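Local coordinates for protein monalysin (Pseudomonas entomophila, PDB 4MKQ) that forms beta-barrel pores in host cell membranes, a cytolytic and hemolytic toxin that contributes to intestinal damage and lethality in Drosophila, at residues T85-G88 / R89-N93; Q138-V141 / L142-Y146. All coordinates share one frame; numbering follows the deposited sequence.

Both contacts are local, and neither joins distant parts of the chain. Both are also partly buried, but contact 2 lies deeper. Contact 1 is in the loop that leads from strand 71-84 to strand 98-103, its centre about 20 Å from that of the chain, beside a bound peptide. Contact 2 is the end of helix 134-144, its centre about 10 Å from that of the chain and against the large sheet. Strand 106-124 borders both, although they do not touch. In contact 1 a single carbonyl oxygen takes two N-H groups of one asparagine and a water spans the coil; in contact 2 the helix has widened turns, Val141 and Leu142 pack against the sheet, and charged groups lie at the more exposed surface.

Contact 1. Residues T85-G88 / R89-N93; sequences TSAG and RQNAN
Ala87 and Asn91 close a five-residue turn through one carbonyl oxygen, with Gly88, Arg89 and Gln90 between them. Asn91 N donates to Ala87 O at 2.9 Å, almost in line with the carbonyl bond, although the N-H...O angle is only 133°. Asn91 ND2 reaches the same oxygen at 3.2 Å from another direction, in the carbonyl plane on a lone pair and with the bond at 151°. The side chain can fold back this way because CG stands beside its own backbone N (chi1 -53°), and the amide then lies nearly flat toward the acceptor. Two N-H groups from one residue therefore grip Ala87 O and fix the rotation of the amide.

This i to i+4 bond defines an alpha-turn, a single helical coil where the chain leaves strand 71-84 in the aerolysin-like fold of this construct, from which the membrane-spanning region has been deleted. One residue earlier, a water stands in for the direct i to i+4 bond, donating to Ser86 O at 2.7 Å and accepting from Gln90 N at 2.8 Å. Gly88 sits within the coil, its backbone hydrogen-bonded to that of Val107 in strand 106-124, and Ala92 CB approaches Gly88 O at 3.3 Å. Arg89 CB lies against Gly88 C at 3.7 Å; beyond it the chain extends outward, CG anti to the backbone N, then bends twice and packs on an acidic side chain of the bound peptide. Trp48 of strand 46-65 lies against Ala87, Gln90 and Asn91.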
# COMPACT_ATOMS: atom_id res chain seq x y z
N THR A 85 12.10 -1.36 -29.32
CA THR A 85 12.89 -1.22 -30.55
C THR A 85 14.38 -1.10 -30.26
O THR A 85 14.77 -0.33 -29.38
CB THR A 85 12.37 -0.09 -31.45
OG1 THR A 85 12.61 1.18 -30.84
CG2 THR A 85 10.89 -0.24 -31.83
N SER A 86 15.19 -1.90 -30.99
CA SER A 86 16.66 -2.00 -30.93
C SER A 86 17.21 -2.72 -29.67
O SER A 86 18.41 -2.97 -29.61
CB SER A 86 17.32 -0.63 -31.09
OG SER A 86 16.71 0.14 -32.12
N ALA A 87 16.33 -3.08 -28.71
CA ALA A 87 16.71 -3.72 -27.44
C ALA A 87 17.13 -5.20 -27.53
O ALA A 87 17.73 -5.71 -26.58
CB ALA A 87 15.59 -3.58 -26.43
N GLY A 88 16.80 -5.87 -28.64
CA GLY A 88 17.07 -7.29 -28.85
C GLY A 88 18.52 -7.74 -28.96
O GLY A 88 18.80 -8.93 -28.77
N ARG A 89 19.44 -6.83 -29.29
CA ARG A 89 20.86 -7.15 -29.42
C ARG A 89 21.53 -7.32 -28.04
O ARG A 89 22.34 -8.23 -27.87
CB ARG A 89 21.57 -6.09 -30.29
CG ARG A 89 23.11 -6.11 -30.36
CD ARG A 89 23.72 -7.36 -30.96
NE ARG A 89 23.28 -7.63 -32.33
CZ ARG A 89 24.00 -8.27 -33.24
NH1 ARG A 89 25.22 -8.70 -32.95
NH2 ARG A 89 23.51 -8.49 -34.45
N GLN A 90 21.18 -6.47 -27.08
CA GLN A 90 21.77 -6.51 -25.74
C GLN A 90 20.87 -7.12 -24.66
O GLN A 90 21.36 -7.43 -23.57
CB GLN A 90 22.25 -5.11 -25.32
CG GLN A 90 23.43 -4.57 -26.14
CD GLN A 90 23.82 -3.16 -25.77
OE1 GLN A 90 24.90 -2.91 -25.22
NE2 GLN A 90 22.97 -2.19 -26.10
N ASN A 91 19.56 -7.31 -24.94
CA ASN A 91 18.60 -7.83 -23.96
C ASN A 91 17.78 -9.03 -24.45
O ASN A 91 16.66 -9.24 -23.97
CB ASN A 91 17.68 -6.71 -23.46
CG ASN A 91 18.42 -5.51 -22.94
OD1 ASN A 91 18.88 -5.48 -21.80
ND2 ASN A 91 18.60 -4.51 -23.79
N ALA A 92 18.35 -9.86 -25.35
CA ALA A 92 17.69 -11.07 -25.88
C ALA A 92 17.37 -12.10 -24.79
O ALA A 92 16.40 -12.85 -24.93
CB ALA A 92 18.54 -11.70 -26.97
N ASN A 93 18.17 -12.13 -23.71
CA ASN A 93 18.01 -13.07 -22.59
C ASN A 93 17.59 -12.40 -21.27
O ASN A 93 17.60 -13.05 -20.23
CB ASN A 93 19.27 -13.92 -22.42
CG ASN A 93 19.57 -14.79 -23.62
OD1 ASN A 93 18.84 -15.75 -23.92
ND2 ASN A 93 20.63 -14.47 -24.34
O HOH W 1 20.37 -3.95 -28.00

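Contact 2. Residues Q138-V141 / L142-Y146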
# COMPACT_ATOMS: atom_id res chain seq x y z
N GLN A 138 2.17 -15.74 -19.99
CA GLN A 138 3.25 -15.38 -20.92
C GLN A 138 3.42 -16.38 -22.06
O GLN A 138 3.65 -15.97 -23.20
CB GLN A 138 4.58 -15.21 -20.18
CG GLN A 138 4.69 -13.92 -19.40
CD GLN A 138 5.99 -13.86 -18.65
OE1 GLN A 138 6.94 -13.20 -19.06
NE2 GLN A 138 6.05 -14.56 -17.53
N ARG A 139 3.29 -17.69 -21.75
CA ARG A 139 3.42 -18.79 -22.71
C ARG A 139 2.27 -18.78 -23.73
O ARG A 139 2.51 -18.95 -24.93
CB ARG A 139 3.45 -20.13 -21.96
CG ARG A 139 4.28 -21.21 -22.65
CD ARG A 139 4.21 -22.55 -21.94
NE ARG A 139 4.62 -22.48 -20.53
CZ ARG A 139 3.81 -22.70 -19.50
NH1 ARG A 139 2.54 -23.03 -19.71
NH2 ARG A 139 4.27 -22.61 -18.26
N ASN A 140 1.04 -18.56 -23.25
CA ASN A 140 -0.13 -18.53 -24.12
C ASN A 140 -0.29 -17.23 -24.88
O ASN A 140 -0.54 -17.28 -26.08
CB ASN A 140 -1.39 -18.87 -23.35
CG ASN A 140 -1.73 -20.34 -23.41
OD1 ASN A 140 -2.44 -20.79 -24.32
ND2 ASN A 140 -1.21 -21.11 -22.47
N VAL A 141 -0.13 -16.08 -24.21
CA VAL A 141 -0.32 -14.77 -24.84
C VAL A 141 0.80 -14.44 -25.84
O VAL A 141 0.50 -14.19 -27.01
CB VAL A 141 -0.56 -13.64 -23.79
CG1 VAL A 141 -0.66 -12.28 -24.46
CG2 VAL A 141 -1.81 -13.91 -22.96
N LEU A 142 2.07 -14.42 -25.39
CA LEU A 142 3.19 -14.06 -26.27
C LEU A 142 3.72 -15.20 -27.13
O LEU A 142 3.79 -15.05 -28.35
CB LEU A 142 4.34 -13.42 -25.46
CG LEU A 142 5.62 -13.02 -26.23
CD1 LEU A 142 5.36 -11.87 -27.20
CD2 LEU A 142 6.73 -12.65 -25.27
N MET A 143 4.14 -16.31 -26.50
CA MET A 143 4.77 -17.44 -27.19
C MET A 143 3.86 -18.16 -28.18
O MET A 143 4.24 -18.31 -29.34
CB MET A 143 5.39 -18.44 -26.19
CG MET A 143 6.29 -17.80 -25.13
SD MET A 143 7.49 -16.58 -25.76
CE MET A 143 8.64 -17.65 -26.59
N GLU A 144 2.66 -18.55 -27.74
CA GLU A 144 1.71 -19.30 -28.56
C GLU A 144 0.74 -18.45 -29.39
O GLU A 144 0.28 -18.95 -30.42
CB GLU A 144 0.93 -20.29 -27.70
CG GLU A 144 1.71 -21.56 -27.37
CD GLU A 144 1.27 -22.30 -26.12
OE1 GLU A 144 0.05 -22.45 -25.91
OE2 GLU A 144 2.16 -22.75 -25.36
N ASN A 145 0.41 -17.21 -28.97
CA ASN A 145 -0.60 -16.42 -29.69
C ASN A 145 -0.15 -15.06 -30.23
O ASN A 145 -1.00 -14.17 -30.43
CB ASN A 145 -1.85 -16.27 -28.83
CG ASN A 145 -2.58 -17.58 -28.62
OD1 ASN A 145 -2.89 -18.30 -29.57
ND2 ASN A 145 -2.93 -17.87 -27.38
N TYR A 146 1.14 -14.90 -30.54
CA TYR A 146 1.65 -13.69 -31.18
C TYR A 146 2.86 -13.98 -32.04
O TYR A 146 3.79 -14.64 -31.57
CB TYR A 146 1.91 -12.52 -30.21
CG TYR A 146 2.37 -11.27 -30.94
CD1 TYR A 146 1.49 -10.55 -31.74
CD2 TYR A 146 3.71 -10.87 -30.91
CE1 TYR A 146 1.92 -9.43 -32.46
CE2 TYR A 146 4.15 -9.77 -31.63
CZ TYR A 146 3.25 -9.05 -32.40
OH TYR A 146 3.67 -7.96 -33.12
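Near the end of helix 134-144 the backbone mixes two bond types: Leu142 N donates to Gln138 O at 3.1 Å in the ordinary i to i+4 way, whereas Glu144 N to Arg139 O at 2.8 Å and a weak bond from Met143 N to Gln138 O at 3.4 Å are i to i+5, the pi-type pattern. Asn145 follows as the chain leaves the helix; with its CG beside the backbone N (chi1 -67°), the amide turns back to Asn140 O, where ND2 makes a weak bond of 2.8 Å bent to 116°.

Arg139 and Glu144 run side by side in the same direction, their flat groups tilted 32° apart, and OE2 of Glu144 meets the aliphatic shaft at Arg139 CG, 3.8 Å away. Their charges are not paired directly, since Arg139 NE and Glu144 OE2 are 5.4 Å apart; the guanidinium instead forms a salt bridge with Asp135 one turn earlier. Met143 CG passes 3.7 Å from Gln138 O before the bent chain leads away.

Beyond the helix, Tyr146 stacks on Phe155 and meets Phe157 nearly at right angles. Lys99 NZ, from strand 98-103, bonds to the carbonyl oxygens of Met143 and Tyr146. Val141 packs on Trp31, Val55, Phe56 and Leu112, seating the helix against strands 29-43, 46-65 and 106-124 of the large sheet, and Leu142 shares Leu112.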